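Ebony (Drosophila melanogaster, PDB 6DYM) probably catalyses, through this atypical C-terminal condensation domain of a nonribosomal peptide synthetase, amide (peptide-type) bond formation between an amino acid and an amine. Local coordinates at residues L148-A151 and R152-F156; V7-R10 and L11-Q15; Q170-V174 and Y175-T179. All coordinates share one frame; numbering follows the deposited sequence.

Contact 1: residues L148-A151 and R152-F156; sequences LRVA and REKQF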
ATOM      1  N   LEU A 148     -12.653   3.904   0.171  1.00 31.11           N
ATOM      2  CA  LEU A 148     -13.910   3.529   0.813  1.00 34.20           C
ATOM      3  C   LEU A 148     -15.042   3.450  -0.206  1.00 34.71           C
ATOM      4  O   LEU A 148     -15.829   2.497  -0.196  1.00 34.53           O
ATOM      5  CB  LEU A 148     -14.248   4.529   1.925  1.00 31.27           C
ATOM      6  CG  LEU A 148     -13.353   4.494   3.173  1.00 46.79           C
ATOM      7  CD1 LEU A 148     -13.470   5.759   4.028  1.00 44.48           C
ATOM      8  CD2 LEU A 148     -13.624   3.249   4.011  1.00 39.43           C
ATOM      9  N   ARG A 149     -15.122   4.433  -1.107  1.00 32.83           N
ATOM     10  CA  ARG A 149     -16.187   4.454  -2.106  1.00 31.03           C
ATOM     11  C   ARG A 149     -16.098   3.258  -3.044  1.00 32.91           C
ATOM     12  O   ARG A 149     -17.120   2.656  -3.395  1.00 36.05           O
ATOM     13  CB  ARG A 149     -16.126   5.757  -2.905  1.00 35.16           C
ATOM     14  CG  ARG A 149     -17.432   6.147  -3.568  1.00 46.35           C
ATOM     15  CD  ARG A 149     -17.205   7.150  -4.690  1.00 45.67           C
ATOM     16  NE  ARG A 149     -16.344   6.603  -5.735  1.00 47.69           N
ATOM     17  CZ  ARG A 149     -16.769   5.796  -6.700  1.00 57.00           C
ATOM     18  NH1 ARG A 149     -18.046   5.444  -6.754  1.00 56.96           N
ATOM     19  NH2 ARG A 149     -15.916   5.341  -7.611  1.00 55.35           N
ATOM     20  N   VAL A 150     -14.886   2.915  -3.485  1.00 31.06           N
ATOM     21  CA  VAL A 150     -14.718   1.759  -4.359  1.00 31.03           C
ATOM     22  C   VAL A 150     -15.163   0.491  -3.642  1.00 29.76           C
ATOM     23  O   VAL A 150     -15.856  -0.357  -4.217  1.00 27.09           O
ATOM     24  CB  VAL A 150     -13.258   1.669  -4.843  1.00 33.76           C
ATOM     25  CG1 VAL A 150     -12.993   0.336  -5.554  1.00 30.20           C
ATOM     26  CG2 VAL A 150     -12.932   2.852  -5.749  1.00 30.76           C
ATOM     27  N   ALA A 151     -14.810   0.366  -2.360  1.00 26.24           N
ATOM     28  CA  ALA A 151     -15.172  -0.818  -1.588  1.00 28.13           C
ATOM     29  C   ALA A 151     -16.684  -1.036  -1.563  1.00 31.74           C
ATOM     30  O   ALA A 151     -17.163  -2.144  -1.840  1.00 28.31           O
ATOM     31  CB  ALA A 151     -14.613  -0.697  -0.170  1.00 29.78           C
ATOM     32  N   ARG A 152     -17.455   0.008  -1.224  1.00 31.33           N
ATOM     33  CA  ARG A 152     -18.912  -0.136  -1.184  1.00 35.85           C
ATOM     34  C   ARG A 152     -19.478  -0.394  -2.573  1.00 35.28           C
ATOM     35  O   ARG A 152     -20.314  -1.285  -2.762  1.00 35.37           O
ATOM     36  CB  ARG A 152     -19.583   1.111  -0.594  1.00 39.10           C
ATOM     37  CG  ARG A 152     -18.774   1.933   0.378  1.00 40.36           C
ATOM     38  CD  ARG A 152     -19.667   2.914   1.136  1.00 55.72           C
ATOM     39  NE  ARG A 152     -20.210   3.956   0.260  1.00 66.37           N
ATOM     40  CZ  ARG A 152     -19.610   5.118   0.006  1.00 57.92           C
ATOM     41  NH1 ARG A 152     -18.439   5.399   0.561  1.00 52.15           N
ATOM     42  NH2 ARG A 152     -20.180   6.003  -0.806  1.00 51.34           N
ATOM     43  N   GLU A 153     -19.047   0.398  -3.556  1.00 27.59           N
ATOM     44  CA  GLU A 153     -19.634   0.314  -4.888  1.00 33.61           C
ATOM     45  C   GLU A 153     -19.332  -1.031  -5.542  1.00 38.13           C
ATOM     46  O   GLU A 153     -20.142  -1.550  -6.319  1.00 35.37           O
ATOM     47  CB  GLU A 153     -19.133   1.489  -5.733  1.00 43.25           C
ATOM     48  CG  GLU A 153     -19.016   1.233  -7.220  1.00 47.81           C
ATOM     49  CD  GLU A 153     -18.210   2.314  -7.926  1.00 67.05           C
ATOM     50  OE1 GLU A 153     -18.627   3.491  -7.873  1.00 67.93           O
ATOM     51  OE2 GLU A 153     -17.162   1.990  -8.529  1.00 62.49           O
ATOM     52  N   LYS A 154     -18.182  -1.618  -5.229  1.00 32.54           N
ATOM     53  CA  LYS A 154     -17.827  -2.944  -5.711  1.00 27.94           C
ATOM     54  C   LYS A 154     -18.300  -4.056  -4.780  1.00 25.35           C
ATOM     55  O   LYS A 154     -17.995  -5.226  -5.030  1.00 27.60           O
ATOM     56  CB  LYS A 154     -16.313  -3.046  -5.920  1.00 30.89           C
ATOM     57  CG  LYS A 154     -15.764  -2.060  -6.945  1.00 32.48           C
ATOM     58  CD  LYS A 154     -15.829  -2.642  -8.343  1.00 40.40           C
ATOM     59  CE  LYS A 154     -15.269  -1.674  -9.378  1.00 42.50           C
ATOM     60  NZ  LYS A 154     -15.265  -2.285 -10.736  1.00 46.48           N
ATOM     61  N   GLN A 155     -19.019  -3.714  -3.706  1.00 26.69           N
ATOM     62  CA  GLN A 155     -19.684  -4.690  -2.834  1.00 29.32           C
ATOM     63  C   GLN A 155     -18.689  -5.526  -2.029  1.00 33.33           C
ATOM     64  O   GLN A 155     -18.923  -6.707  -1.772  1.00 27.84           O
ATOM     65  CB  GLN A 155     -20.627  -5.604  -3.626  1.00 29.12           C
ATOM     66  CG  GLN A 155     -21.698  -4.873  -4.426  1.00 35.37           C
ATOM     67  CD  GLN A 155     -22.729  -5.822  -5.018  1.00 44.63           C
ATOM     68  OE1 GLN A 155     -22.865  -6.963  -4.575  1.00 56.48           O
ATOM     69  NE2 GLN A 155     -23.465  -5.350  -6.019  1.00 49.76           N
ATOM     70  N   PHE A 156     -17.581  -4.918  -1.614  1.00 26.30           N
ATOM     71  CA  PHE A 156     -16.685  -5.600  -0.696  1.00 28.45           C
ATOM     72  C   PHE A 156     -17.194  -5.452   0.734  1.00 27.48           C
ATOM     73  O   PHE A 156     -17.987  -4.562   1.050  1.00 25.81           O
ATOM     74  CB  PHE A 156     -15.262  -5.054  -0.816  1.00 24.57           C
ATOM     75  CG  PHE A 156     -14.506  -5.592  -2.000  1.00 26.67           C
ATOM     76  CD1 PHE A 156     -14.722  -5.080  -3.270  1.00 22.83           C
ATOM     77  CD2 PHE A 156     -13.584  -6.616  -1.842  1.00 22.91           C
ATOM     78  CE1 PHE A 156     -14.029  -5.575  -4.364  1.00 22.98           C
ATOM     79  CE2 PHE A 156     -12.887  -7.117  -2.934  1.00 30.23           C
ATOM     80  CZ  PHE A 156     -13.112  -6.594  -4.197  1.00 22.03           C
TER
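L148 O takes the backbone N-H of R152 at 3.1 Å, a helical bond in the last turns of helix 133-153. R152 CG lies alongside that same carbonyl oxygen. The first torsion of R152 is strained toward an eclipsed value (chi1 -27°). A bend at chi3 then swings the guanidinium back over the preceding turn. One of its faces lies against R149 CA, with NH1 3.6 Å from that atom.

R149 leaves the backbone with CG opposite its own N (chi1 -157°) and bends at chi3. Its guanidinium therefore turns toward E153 and stands nearly perpendicular to that of R152 (88°). R149 NH1 forms a salt bridge to E153 OE1 at the edge of the guanidinium. The modelled separation of 2.3 Å is too short to be trusted in detail. R149 NE has a second carboxylate partner in E146, one turn earlier. E153 N also bonds to R149 O.

This helix is the connection of a beta-alpha-beta unit whose parallel strands are 119-127 and 158-163. V150 O receives K154 N at 2.8 Å. The V150 and K154 side chains lie side by side and point the same way, with V150 CG1 3.9 Å from K154 CG. The K154 ammonium goes on to a salt bridge with D59.

A151 faces the sheet and packs on L120 and I159. Its carbonyl oxygen accepts F156 N at 2.8 Å. Q155, at positive phi, bonds through N to R152 O at 2.9 Å. These two bonds make a Schellman motif that ends the helix. F156 CB comes within 4.5 Å of A151 CB. The F156 ring meets K154 CB at its edge and rests on L120.

Contact 2: residues V7-R10 and L11-Q15; sequences VPLR and LEHRQ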
ATOM      1  N   VAL A   7      -9.661   8.672 -11.081  1.00 24.75           N
ATOM      2  CA  VAL A   7      -9.875   8.088 -12.403  1.00 26.90           C
ATOM      3  C   VAL A   7      -9.429   6.629 -12.372  1.00 25.13           C
ATOM      4  O   VAL A   7      -8.320   6.339 -11.900  1.00 22.57           O
ATOM      5  CB  VAL A   7      -9.117   8.884 -13.477  1.00 30.83           C
ATOM      6  CG1 VAL A   7      -9.062   8.113 -14.783  1.00 30.71           C
ATOM      7  CG2 VAL A   7      -9.766  10.250 -13.676  1.00 31.11           C
ATOM      8  N   PRO A   8     -10.245   5.684 -12.850  1.00 32.34           N
ATOM      9  CA  PRO A   8      -9.809   4.282 -12.868  1.00 27.47           C
ATOM     10  C   PRO A   8      -8.496   4.116 -13.619  1.00 27.73           C
ATOM     11  O   PRO A   8      -8.206   4.828 -14.583  1.00 25.19           O
ATOM     12  CB  PRO A   8     -10.957   3.557 -13.581  1.00 29.56           C
ATOM     13  CG  PRO A   8     -12.145   4.418 -13.352  1.00 37.31           C
ATOM     14  CD  PRO A   8     -11.633   5.837 -13.323  1.00 28.57           C
ATOM     15  N   LEU A   9      -7.699   3.164 -13.144  1.00 20.82           N
ATOM     16  CA  LEU A   9      -6.394   2.890 -13.724  1.00 27.61           C
ATOM     17  C   LEU A   9      -6.531   2.450 -15.177  1.00 30.44           C
ATOM     18  O   LEU A   9      -7.363   1.598 -15.506  1.00 33.21           O
ATOM     19  CB  LEU A   9      -5.696   1.805 -12.904  1.00 25.65           C
ATOM     20  CG  LEU A   9      -4.174   1.810 -12.841  1.00 38.04           C
ATOM     21  CD1 LEU A   9      -3.668   3.077 -12.180  1.00 34.16           C
ATOM     22  CD2 LEU A   9      -3.693   0.582 -12.093  1.00 24.49           C
ATOM     23  N   ARG A  10      -5.708   3.035 -16.047  1.00 33.43           N
ATOM     24  CA  ARG A  10      -5.642   2.671 -17.455  1.00 37.00           C
ATOM     25  C   ARG A  10      -4.264   2.112 -17.778  1.00 36.04           C
ATOM     26  O   ARG A  10      -3.294   2.330 -17.046  1.00 33.64           O
ATOM     27  CB  ARG A  10      -5.923   3.872 -18.365  1.00 31.50           C
ATOM     28  CG  ARG A  10      -7.335   4.401 -18.307  1.00 39.97           C
ATOM     29  CD  ARG A  10      -7.513   5.551 -19.286  1.00 47.70           C
ATOM     30  NE  ARG A  10      -8.240   6.670 -18.690  1.00 61.06           N
ATOM     31  CZ  ARG A  10      -7.740   7.893 -18.533  1.00 56.60           C
ATOM     32  NH1 ARG A  10      -6.504   8.167 -18.930  1.00 48.84           N
ATOM     33  NH2 ARG A  10      -8.479   8.847 -17.982  1.00 60.96           N
ATOM     34  N   LEU A  11      -4.180   1.399 -18.906  1.00 37.87           N
ATOM     35  CA  LEU A  11      -2.916   0.774 -19.290  1.00 39.73           C
ATOM     36  C   LEU A  11      -1.817   1.812 -19.491  1.00 34.28           C
ATOM     37  O   LEU A  11      -0.657   1.576 -19.133  1.00 37.19           O
ATOM     38  CB  LEU A  11      -3.110  -0.054 -20.562  1.00 33.45           C
ATOM     39  CG  LEU A  11      -3.691  -1.460 -20.391  1.00 36.65           C
ATOM     40  CD1 LEU A  11      -3.617  -2.229 -21.704  1.00 38.35           C
ATOM     41  CD2 LEU A  11      -2.982  -2.228 -19.287  1.00 36.33           C
ATOM     42  N   GLU A  12      -2.163   2.973 -20.041  1.00 30.66           N
ATOM     43  CA  GLU A  12      -1.176   3.999 -20.359  1.00 35.84           C
ATOM     44  C   GLU A  12      -0.703   4.789 -19.144  1.00 39.89           C
ATOM     45  O   GLU A  12       0.145   5.676 -19.300  1.00 36.45           O
ATOM     46  CB  GLU A  12      -1.747   4.951 -21.412  1.00 35.32           C
ATOM     47  CG  GLU A  12      -2.730   5.976 -20.870  1.00 43.61           C
ATOM     48  CD  GLU A  12      -4.167   5.626 -21.213  1.00 54.47           C
ATOM     49  OE1 GLU A  12      -4.440   4.432 -21.481  1.00 56.03           O
ATOM     50  OE2 GLU A  12      -5.020   6.540 -21.217  1.00 50.37           O
ATOM     51  N   HIS A  13      -1.220   4.492 -17.950  1.00 32.12           N
ATOM     52  CA  HIS A  13      -0.795   5.159 -16.724  1.00 34.75           C
ATOM     53  C   HIS A  13       0.471   4.558 -16.128  1.00 38.45           C
ATOM     54  O   HIS A  13       0.903   5.009 -15.060  1.00 32.69           O
ATOM     55  CB  HIS A  13      -1.908   5.090 -15.674  1.00 34.14           C
ATOM     56  CG  HIS A  13      -3.069   5.995 -15.948  1.00 30.83           C
ATOM     57  ND1 HIS A  13      -4.368   5.648 -15.640  1.00 25.53           N
ATOM     58  CD2 HIS A  13      -3.129   7.234 -16.492  1.00 33.15           C
ATOM     59  CE1 HIS A  13      -5.177   6.635 -15.980  1.00 30.37           C
ATOM     60  NE2 HIS A  13      -4.451   7.607 -16.502  1.00 32.25           N
ATOM     61  N   ARG A  14       1.075   3.571 -16.796  1.00 32.49           N
ATOM     62  CA  ARG A  14       2.093   2.734 -16.160  1.00 35.66           C
ATOM     63  C   ARG A  14       3.300   3.551 -15.711  1.00 38.34           C
ATOM     64  O   ARG A  14       3.742   3.440 -14.560  1.00 32.01           O
ATOM     65  CB  ARG A  14       2.523   1.620 -17.117  1.00 33.92           C
ATOM     66  CG  ARG A  14       3.339   0.511 -16.468  1.00 37.92           C
ATOM     67  CD  ARG A  14       3.878  -0.447 -17.522  1.00 41.60           C
ATOM     68  NE  ARG A  14       4.518   0.293 -18.605  1.00 48.61           N
ATOM     69  CZ  ARG A  14       5.787   0.692 -18.593  1.00 48.23           C
ATOM     70  NH1 ARG A  14       6.568   0.407 -17.558  1.00 42.38           N
ATOM     71  NH2 ARG A  14       6.277   1.374 -19.621  1.00 51.65           N
ATOM     72  N   GLN A  15       3.858   4.368 -16.607  1.00 33.95           N
ATOM     73  CA  GLN A  15       5.072   5.096 -16.254  1.00 35.95           C
ATOM     74  C   GLN A  15       4.797   6.152 -15.192  1.00 34.58           C
ATOM     75  O   GLN A  15       5.610   6.348 -14.281  1.00 34.99           O
ATOM     76  CB  GLN A  15       5.695   5.738 -17.491  1.00 36.98           C
ATOM     77  CG  GLN A  15       7.107   6.233 -17.244  1.00 35.81           C
ATOM     78  CD  GLN A  15       8.027   5.123 -16.767  1.00 47.93           C
ATOM     79  OE1 GLN A  15       8.099   4.059 -17.380  1.00 49.58           O
ATOM     80  NE2 GLN A  15       8.724   5.361 -15.660  1.00 47.41           N
TER
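The turn from strand 4-8 into helix 14-25 is closed by R10 and H13, which bond to each other twice. H13 N donates to R10 O at 3.1 Å and meets that oxygen from above the carbonyl plane. In return, R10 N donates to H13 ND1 at 3.0 Å, tilted 32° out of the imidazole plane. The backbone and the ring of H13 thus both hold R10, and the ring's rotation is fixed. H13 NE2 is bonded to the hydroxyl of Y65, so both ring nitrogens have partners.

The R10 side chain folds back over this turn. Its bend at chi3 lays one guanidinium face on H13 CE1, which sits toward the rim. The two planes are 41° apart, so this is not a parallel stack. R10 NH1 lies 3.6 Å from H13 CE1.

The segment 11-13 is a single 3-10 turn leading into the helix, and the strand before it is an outermost one of the sheet. V7 and L9 pair through their backbones with V63 and S61. L9 packs its side chain on W52 and L55 of helix 41-58. The edge of the H13 ring faces P8 O, with CE1 3.8 Å from it.

E12 meets the R10 guanidinium at its edge, whereas H13 lies over a face. Its CG sits between the backbone N and the carbonyl carbon (chi1 78°), and a bend at chi2 turns the carboxylate to R10. E12 OE2 forms a salt bridge with R10 NH1 at 3.2 Å, met from above the carboxylate plane. It also touches R10 CD at 3.3 Å.

Contact 3: residues Q170-V174 and Y175-T179; sequences QLADV and YHYKT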
ATOM      1  N   GLN A 170      -1.663   6.732  11.535  1.00 23.14           N
ATOM      2  CA  GLN A 170      -2.533   7.688  12.211  1.00 18.38           C
ATOM      3  C   GLN A 170      -3.749   8.028  11.357  1.00 17.43           C
ATOM      4  O   GLN A 170      -4.861   8.172  11.879  1.00 20.96           O
ATOM      5  CB  GLN A 170      -1.740   8.947  12.556  1.00 22.60           C
ATOM      6  CG  GLN A 170      -2.538  10.013  13.302  1.00 25.42           C
ATOM      7  CD  GLN A 170      -1.636  11.012  14.002  1.00 28.70           C
ATOM      8  OE1 GLN A 170      -0.476  11.177  13.626  1.00 29.37           O
ATOM      9  NE2 GLN A 170      -2.161  11.677  15.029  1.00 29.66           N
ATOM     10  N   LEU A 171      -3.558   8.171  10.045  1.00 17.62           N
ATOM     11  CA  LEU A 171      -4.700   8.392   9.162  1.00 16.58           C
ATOM     12  C   LEU A 171      -5.710   7.258   9.276  1.00 21.56           C
ATOM     13  O   LEU A 171      -6.920   7.500   9.354  1.00 21.52           O
ATOM     14  CB  LEU A 171      -4.225   8.537   7.719  1.00 20.01           C
ATOM     15  CG  LEU A 171      -3.654   9.902   7.340  1.00 19.65           C
ATOM     16  CD1 LEU A 171      -3.047   9.847   5.949  1.00 21.26           C
ATOM     17  CD2 LEU A 171      -4.730  10.979   7.426  1.00 22.95           C
ATOM     18  N   ALA A 172      -5.232   6.011   9.287  1.00 20.67           N
ATOM     19  CA  ALA A 172      -6.135   4.875   9.436  1.00 19.40           C
ATOM     20  C   ALA A 172      -6.904   4.947  10.748  1.00 19.15           C
ATOM     21  O   ALA A 172      -8.099   4.632  10.794  1.00 21.31           O
ATOM     22  CB  ALA A 172      -5.346   3.570   9.348  1.00 17.72           C
ATOM     23  N   ASP A 173      -6.238   5.358  11.828  1.00 22.92           N
ATOM     24  CA  ASP A 173      -6.920   5.484  13.113  1.00 22.85           C
ATOM     25  C   ASP A 173      -8.048   6.509  13.055  1.00 26.55           C
ATOM     26  O   ASP A 173      -9.163   6.236  13.512  1.00 24.80           O
ATOM     27  CB  ASP A 173      -5.920   5.861  14.204  1.00 25.64           C
ATOM     28  CG  ASP A 173      -4.785   4.857  14.327  1.00 50.65           C
ATOM     29  OD1 ASP A 173      -5.055   3.636  14.269  1.00 55.66           O
ATOM     30  OD2 ASP A 173      -3.619   5.290  14.477  1.00 56.71           O
ATOM     31  N   VAL A 174      -7.786   7.696  12.495  1.00 19.00           N
ATOM     32  CA  VAL A 174      -8.830   8.720  12.503  1.00 16.59           C
ATOM     33  C   VAL A 174      -9.926   8.421  11.487  1.00 20.51           C
ATOM     34  O   VAL A 174     -11.018   9.000  11.575  1.00 21.97           O
ATOM     35  CB  VAL A 174      -8.244  10.131  12.293  1.00 18.31           C
ATOM     36  CG1 VAL A 174      -7.249  10.447  13.395  1.00 18.86           C
ATOM     37  CG2 VAL A 174      -7.596  10.281  10.923  1.00 17.69           C
ATOM     38  N   TYR A 175      -9.681   7.520  10.536  1.00 21.39           N
ATOM     39  CA  TYR A 175     -10.729   7.036   9.648  1.00 22.68           C
ATOM     40  C   TYR A 175     -11.442   5.817  10.220  1.00 21.90           C
ATOM     41  O   TYR A 175     -12.199   5.159   9.497  1.00 22.10           O
ATOM     42  CB  TYR A 175     -10.151   6.721   8.264  1.00 22.69           C
ATOM     43  CG  TYR A 175     -10.107   7.935   7.364  1.00 26.76           C
ATOM     44  CD1 TYR A 175     -11.201   8.283   6.577  1.00 25.59           C
ATOM     45  CD2 TYR A 175      -8.990   8.759   7.335  1.00 25.92           C
ATOM     46  CE1 TYR A 175     -11.168   9.402   5.762  1.00 25.88           C
ATOM     47  CE2 TYR A 175      -8.949   9.882   6.525  1.00 24.84           C
ATOM     48  CZ  TYR A 175     -10.042  10.200   5.741  1.00 27.69           C
ATOM     49  OH  TYR A 175     -10.006  11.322   4.936  1.00 26.77           O
ATOM     50  N   HIS A 176     -11.204   5.510  11.499  1.00 21.92           N
ATOM     51  CA  HIS A 176     -11.905   4.460  12.243  1.00 30.38           C
ATOM     52  C   HIS A 176     -11.602   3.057  11.721  1.00 23.61           C
ATOM     53  O   HIS A 176     -12.459   2.168  11.766  1.00 25.67           O
ATOM     54  CB  HIS A 176     -13.414   4.717  12.265  1.00 27.83           C
ATOM     55  CG  HIS A 176     -13.763   6.087  12.747  1.00 24.58           C
ATOM     56  ND1 HIS A 176     -14.334   7.042  11.933  1.00 33.40           N
ATOM     57  CD2 HIS A 176     -13.577   6.678  13.949  1.00 22.14           C
ATOM     58  CE1 HIS A 176     -14.508   8.156  12.622  1.00 29.08           C
ATOM     59  NE2 HIS A 176     -14.054   7.963  13.848  1.00 25.62           N
ATOM     60  N   TYR A 177     -10.387   2.837  11.236  1.00 22.47           N
ATOM     61  CA  TYR A 177      -9.932   1.475  10.996  1.00 21.48           C
ATOM     62  C   TYR A 177      -9.701   0.778  12.328  1.00 26.91           C
ATOM     63  O   TYR A 177      -9.187   1.377  13.280  1.00 25.79           O
ATOM     64  CB  TYR A 177      -8.641   1.470  10.186  1.00 17.28           C
ATOM     65  CG  TYR A 177      -8.837   1.632   8.702  1.00 18.74           C
ATOM     66  CD1 TYR A 177      -9.118   2.879   8.146  1.00 24.41           C
ATOM     67  CD2 TYR A 177      -8.735   0.543   7.849  1.00 18.97           C
ATOM     68  CE1 TYR A 177      -9.291   3.032   6.777  1.00 25.53           C
ATOM     69  CE2 TYR A 177      -8.908   0.683   6.477  1.00 20.22           C
ATOM     70  CZ  TYR A 177      -9.188   1.927   5.950  1.00 26.17           C
ATOM     71  OH  TYR A 177      -9.359   2.071   4.592  1.00 28.22           O
ATOM     72  N   LYS A 178     -10.087  -0.490  12.395  1.00 21.09           N
ATOM     73  CA  LYS A 178      -9.823  -1.302  13.572  1.00 24.26           C
ATOM     74  C   LYS A 178      -8.396  -1.836  13.518  1.00 26.56           C
ATOM     75  O   LYS A 178      -7.940  -2.311  12.473  1.00 23.89           O
ATOM     76  CB  LYS A 178     -10.830  -2.451  13.650  1.00 24.09           C
ATOM     77  CG  LYS A 178     -11.030  -3.021  15.037  1.00 44.44           C
ATOM     78  CD  LYS A 178     -11.480  -4.470  14.968  1.00 42.68           C
ATOM     79  CE  LYS A 178     -12.498  -4.791  16.053  1.00 49.19           C
ATOM     80  NZ  LYS A 178     -13.868  -4.323  15.691  1.00 58.68           N
ATOM     81  N   THR A 179      -7.685  -1.746  14.640  1.00 19.94           N
ATOM     82  CA  THR A 179      -6.343  -2.306  14.739  1.00 20.17           C
ATOM     83  C   THR A 179      -6.444  -3.793  15.066  1.00 24.80           C
ATOM     84  O   THR A 179      -7.000  -4.163  16.105  1.00 23.17           O
ATOM     85  CB  THR A 179      -5.538  -1.586  15.819  1.00 23.12           C
ATOM     86  OG1 THR A 179      -5.225  -0.255  15.391  1.00 23.98           O
ATOM     87  CG2 THR A 179      -4.243  -2.336  16.103  1.00 28.62           C
TER
HETATM   88  O   HOH W   1      -7.081   1.558  14.936  1.00 29.43           O
HETATM   89  O   HOH W   2      -9.567   3.765  14.733  1.00 29.59           O
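Y175 and Y177 each turn a ring edge to a carbonyl oxygen of the helix they follow. With CG beside its backbone N (chi1 -86°), Y175 brings CD2 to 3.2 Å from L171 O, in the ring plane. Its CD2 also lies 4.1 Å from V174 CG2. Its hydroxyl reaches on to H141. Y177 has a similar first torsion (chi1 -81°), which sets CD1 3.3 Å from A172 O. A172 CB packs on Y177 CB at 4.0 Å, and the Y177 hydroxyl is bonded to E144.

Between them H176, at positive phi, is the C-prime residue of a Schellman motif that ends helix 166-174. Y177 N bonds to A172 O at 2.9 Å, and H176 N to D173 O at 3.0 Å. The H176 imidazole carries V174 O over the centre of one face.

The D173 carboxylate leans toward T179. One water bonds to D173 OD1, Y177 O and T179 OG1, the last at 2.6 Å. A second water joins D173 O to Y177 O. D173 OD1 also holds H209 of strand 205-212.

Overall arrangement
All three contacts are partly buried joints at helix ends. Contacts 1 and 3 each end a helix with a Schellman motif; contact 2 leads into one. Contact 1 ends the helix between two inner parallel strands, with apolar packing on the sheet side and charged pairs on the outer side. Contacts 2 and 3 adjoin the outermost strands, 4-8 and 178-184; the centres of these two contacts are about 28 Å apart, on opposite sides of the chain's centre. Contact 2 relies on a histidine and a salt bridge, contact 3 on tyrosine edges and waters. Contacts 1 and 3 touch where L148 CD1 packs on Y175 CD1 at 4.2 Å. The strand order resembles that of GNAT acetyltransferases.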